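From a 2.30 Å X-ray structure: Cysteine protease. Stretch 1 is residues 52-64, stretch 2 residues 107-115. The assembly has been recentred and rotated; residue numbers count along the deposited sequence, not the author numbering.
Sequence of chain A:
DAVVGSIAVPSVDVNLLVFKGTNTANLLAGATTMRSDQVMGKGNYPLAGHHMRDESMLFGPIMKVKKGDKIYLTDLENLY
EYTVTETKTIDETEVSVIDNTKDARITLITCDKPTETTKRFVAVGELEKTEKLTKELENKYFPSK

Stretch 1 (52-64) MRDESMLFGPIMK
Stretch 2 (107-115) TLITCDKPT

No hydrogen bond or salt bridge joins the two stretches: 496 Å² of surface, both sides summed, is buried by van der Waals packing alone. Residues 107-111 form an extended strand that gives way to loop at 112-115. Against it lies an irregular chain built from a type I turn (Asp 54 to Met 57), a type II' turn (Met 57 to Gly 60) and a 3-10 segment (61-63). The turns are closed by Met 57 N to Asp 54 O and Gly 60 N to Met 57 O, both 3.0 Å; Leu 58, at phi/psi 52/-119, sets the second. In the backbone register, Met 52 CA lies 4.8 Å from Pro 114 CA, Phe 59 CA lies 6.2 Å from Thr 110 CA, and Met 63 CA lies 7.3 Å from Asp 112 CA.

Strand alternation directs the CA-to-CB bonds of Leu 108 and Thr 110 toward stretch 1 and that of Ile 109 away. Phe 59 (chi1 -94°, between wells; chi2 6°) reaches along the strand, bringing CZ to 3.9 Å from Leu 108 CD2, while its ring edge meets the backbone, CD2 lying 3.6 Å from Ile 109 O. Ile 62 (p, t) points the same way: its CD1 is 3.7 Å from Leu 108 CB and its CG1 3.9 Å from Thr 110 CG2. Leu 108 (m, t) thus offers a branched apolar surface to both residues.

Thr 110 (chi1 t) suits the middle of this buried patch because its small side chain is two-sided. Its methyl CG2 sits 3.7 Å from Phe 59 O, and its OG1, 3.7 Å from Phe 59 CB, is hydrogen-bonded elsewhere in the structure. Met 63 (m, m, m) curls its flexible thioether over the strand's end, with SD 3.9 Å from Cys 111 O and CE 3.7 Å from Asp 112 O. Asp 112 turns its CA-to-CB bond away, and its closest contact with Met 63 is made by its backbone carbonyl.

Beyond the strand, Pro 114, C-gamma endo, meets the beginning of stretch 1 and gives up 81 Å², the largest area of any residue here. Its CB lies 3.5 Å from Met 52 O and 3.6 Å from Arg 53 N; its CG lies 3.9 Å from Arg 53 CD and 3.8 Å from Glu 55 OE2. Arg 53 (t, p, t; chi4 93°) and Glu 55 (m, m; chi3 -60°) are linked by a salt bridge, Arg 53 NH1 to Glu 55 OE2 at 3.1 Å, so the charged groups pair within stretch 1 while the compact proline ring packs beside them.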

# COMPACT_ATOMS: atom_id res chain seq x y z
N MET A 52 5.22 9.45 9.28
CA MET A 52 6.26 10.07 10.09
C MET A 52 6.23 11.59 9.96
O MET A 52 5.55 12.13 9.08
CB MET A 52 7.64 9.54 9.69
CG MET A 52 7.80 8.04 9.90
SD MET A 52 9.48 7.48 9.57
CE MET A 52 10.37 8.27 10.90
N ARG A 53 6.95 12.28 10.84
CA ARG A 53 7.03 13.73 10.79
C ARG A 53 7.61 14.17 9.45
O ARG A 53 7.16 15.15 8.85
CB ARG A 53 7.87 14.28 11.95
CG ARG A 53 7.83 15.79 12.07
CD ARG A 53 6.41 16.27 12.31
NE ARG A 53 6.24 17.68 11.97
CZ ARG A 53 5.83 18.12 10.79
NH1 ARG A 53 5.54 17.26 9.82
NH2 ARG A 53 5.70 19.42 10.57
N ASP A 54 8.62 13.44 8.99
CA ASP A 54 9.13 13.61 7.64
C ASP A 54 8.07 13.08 6.68
O ASP A 54 7.93 11.87 6.50
CB ASP A 54 10.46 12.88 7.46
CG ASP A 54 11.07 13.10 6.08
OD1 ASP A 54 10.52 13.91 5.30
OD2 ASP A 54 12.11 12.47 5.79
N GLU A 55 7.32 14.00 6.07
CA GLU A 55 6.16 13.65 5.26
C GLU A 55 6.51 12.84 4.01
O GLU A 55 5.62 12.30 3.35
CB GLU A 55 5.42 14.92 4.84
CG GLU A 55 5.03 15.82 6.01
CD GLU A 55 4.02 15.17 6.94
OE1 GLU A 55 2.91 14.83 6.47
OE2 GLU A 55 4.34 15.00 8.13
N SER A 56 7.80 12.75 3.70
CA SER A 56 8.25 12.03 2.51
C SER A 56 8.48 10.55 2.79
O SER A 56 8.69 9.75 1.87
CB SER A 56 9.53 12.66 1.96
OG SER A 56 10.57 12.62 2.92
N MET A 57 8.45 10.17 4.07
CA MET A 57 8.76 8.81 4.48
C MET A 57 7.55 7.88 4.44
O MET A 57 6.43 8.29 4.76
CB MET A 57 9.36 8.81 5.88
CG MET A 57 10.62 9.65 6.02
SD MET A 57 12.13 8.73 5.70
CE MET A 57 12.15 7.62 7.11
N LEU A 58 7.80 6.63 4.06
CA LEU A 58 6.81 5.55 4.13
C LEU A 58 5.49 5.90 3.44
O LEU A 58 5.46 6.15 2.24
CB LEU A 58 6.56 5.16 5.59
CG LEU A 58 7.82 4.69 6.33
CD1 LEU A 58 7.51 4.40 7.79
CD2 LEU A 58 8.42 3.47 5.65
N PHE A 59 4.40 5.91 4.20
CA PHE A 59 3.08 6.17 3.64
C PHE A 59 2.59 7.59 3.88
O PHE A 59 1.43 7.91 3.66
CB PHE A 59 2.05 5.18 4.19
CG PHE A 59 1.84 3.98 3.32
CD1 PHE A 59 2.63 3.77 2.20
CD2 PHE A 59 0.84 3.06 3.61
CE1 PHE A 59 2.44 2.67 1.40
CE2 PHE A 59 0.64 1.96 2.81
CZ PHE A 59 1.44 1.76 1.70
N GLY A 60 3.49 8.44 4.36
CA GLY A 60 3.22 9.86 4.47
C GLY A 60 2.66 10.51 3.20
O GLY A 60 1.63 11.18 3.26
N PRO A 61 3.34 10.32 2.05
CA PRO A 61 2.90 10.98 0.82
C PRO A 61 1.56 10.51 0.24
O PRO A 61 1.04 11.19 -0.64
CB PRO A 61 4.03 10.66 -0.17
CG PRO A 61 5.21 10.37 0.69
CD PRO A 61 4.66 9.68 1.88
N ILE A 62 1.01 9.40 0.71
CA ILE A 62 -0.24 8.91 0.13
C ILE A 62 -1.43 9.72 0.63
O ILE A 62 -2.57 9.50 0.21
CB ILE A 62 -0.48 7.41 0.43
CG1 ILE A 62 -1.01 7.22 1.85
CG2 ILE A 62 0.78 6.60 0.19
CD1 ILE A 62 -1.62 5.85 2.09
N MET A 63 -1.17 10.68 1.52
CA MET A 63 -2.17 11.65 1.92
C MET A 63 -2.58 12.50 0.72
O MET A 63 -3.71 12.98 0.64
CB MET A 63 -1.64 12.55 3.03
CG MET A 63 -1.37 11.85 4.35
SD MET A 63 -2.85 11.64 5.35
CE MET A 63 -3.49 13.31 5.38
N LYS A 64 -1.64 12.68 -0.21
CA LYS A 64 -1.85 13.53 -1.37
C LYS A 64 -2.18 12.73 -2.63
O LYS A 64 -2.10 13.26 -3.74
CB LYS A 64 -0.62 14.41 -1.61
N THR A 107 -5.76 -1.74 -0.43
CA THR A 107 -6.19 -0.78 0.59
C THR A 107 -5.00 -0.23 1.36
O THR A 107 -4.41 -0.92 2.19
CB THR A 107 -7.19 -1.42 1.57
OG1 THR A 107 -8.29 -1.97 0.84
CG2 THR A 107 -7.70 -0.38 2.55
N LEU A 108 -4.65 1.02 1.08
CA LEU A 108 -3.52 1.67 1.74
C LEU A 108 -3.98 2.43 2.98
O LEU A 108 -4.89 3.26 2.90
CB LEU A 108 -2.80 2.60 0.78
CG LEU A 108 -2.37 1.98 -0.56
CD1 LEU A 108 -1.46 2.92 -1.32
CD2 LEU A 108 -1.70 0.63 -0.33
N ILE A 109 -3.35 2.15 4.11
CA ILE A 109 -3.77 2.74 5.38
C ILE A 109 -2.61 3.43 6.10
O ILE A 109 -1.55 2.84 6.30
CB ILE A 109 -4.38 1.68 6.32
CG1 ILE A 109 -5.51 0.93 5.62
CG2 ILE A 109 -4.87 2.33 7.61
CD1 ILE A 109 -6.16 -0.13 6.47
N THR A 110 -2.83 4.69 6.48
CA THR A 110 -1.86 5.44 7.26
C THR A 110 -2.56 6.42 8.19
O THR A 110 -3.73 6.74 8.00
CB THR A 110 -0.88 6.21 6.35
OG1 THR A 110 0.25 6.65 7.12
CG2 THR A 110 -1.56 7.41 5.72
N CYS A 111 -1.84 6.88 9.21
CA CYS A 111 -2.37 7.89 10.12
C CYS A 111 -2.52 9.21 9.38
O CYS A 111 -1.74 9.51 8.47
CB CYS A 111 -1.47 8.05 11.34
SG CYS A 111 -1.04 6.50 12.17
N ASP A 112 -3.53 9.99 9.75
CA ASP A 112 -3.77 11.26 9.07
C ASP A 112 -2.82 12.34 9.58
O ASP A 112 -2.74 13.43 9.01
CB ASP A 112 -5.23 11.70 9.25
CG ASP A 112 -5.52 12.21 10.65
OD1 ASP A 112 -5.08 11.57 11.62
OD2 ASP A 112 -6.19 13.26 10.77
N LYS A 113 -2.10 12.03 10.66
CA LYS A 113 -1.10 12.94 11.22
C LYS A 113 0.15 12.17 11.63
O LYS A 113 0.09 10.96 11.86
CB LYS A 113 -1.66 13.70 12.43
CG LYS A 113 -3.13 14.08 12.34
CD LYS A 113 -3.63 14.68 13.65
CE LYS A 113 -3.64 16.20 13.59
NZ LYS A 113 -4.40 16.69 12.41
N PRO A 114 1.30 12.86 11.72
CA PRO A 114 2.51 12.23 12.26
C PRO A 114 2.48 12.14 13.78
O PRO A 114 3.27 11.39 14.37
CB PRO A 114 3.63 13.16 11.78
CG PRO A 114 2.97 14.48 11.63
CD PRO A 114 1.58 14.19 11.15
N THR A 115 1.60 12.90 14.41
CA THR A 115 1.42 12.83 15.86
C THR A 115 0.40 11.76 16.21
O THR A 115 -0.13 11.09 15.32
CB THR A 115 0.98 14.19 16.44
OG1 THR A 115 -0.04 14.76 15.61
CG2 THR A 115 2.15 15.15 16.52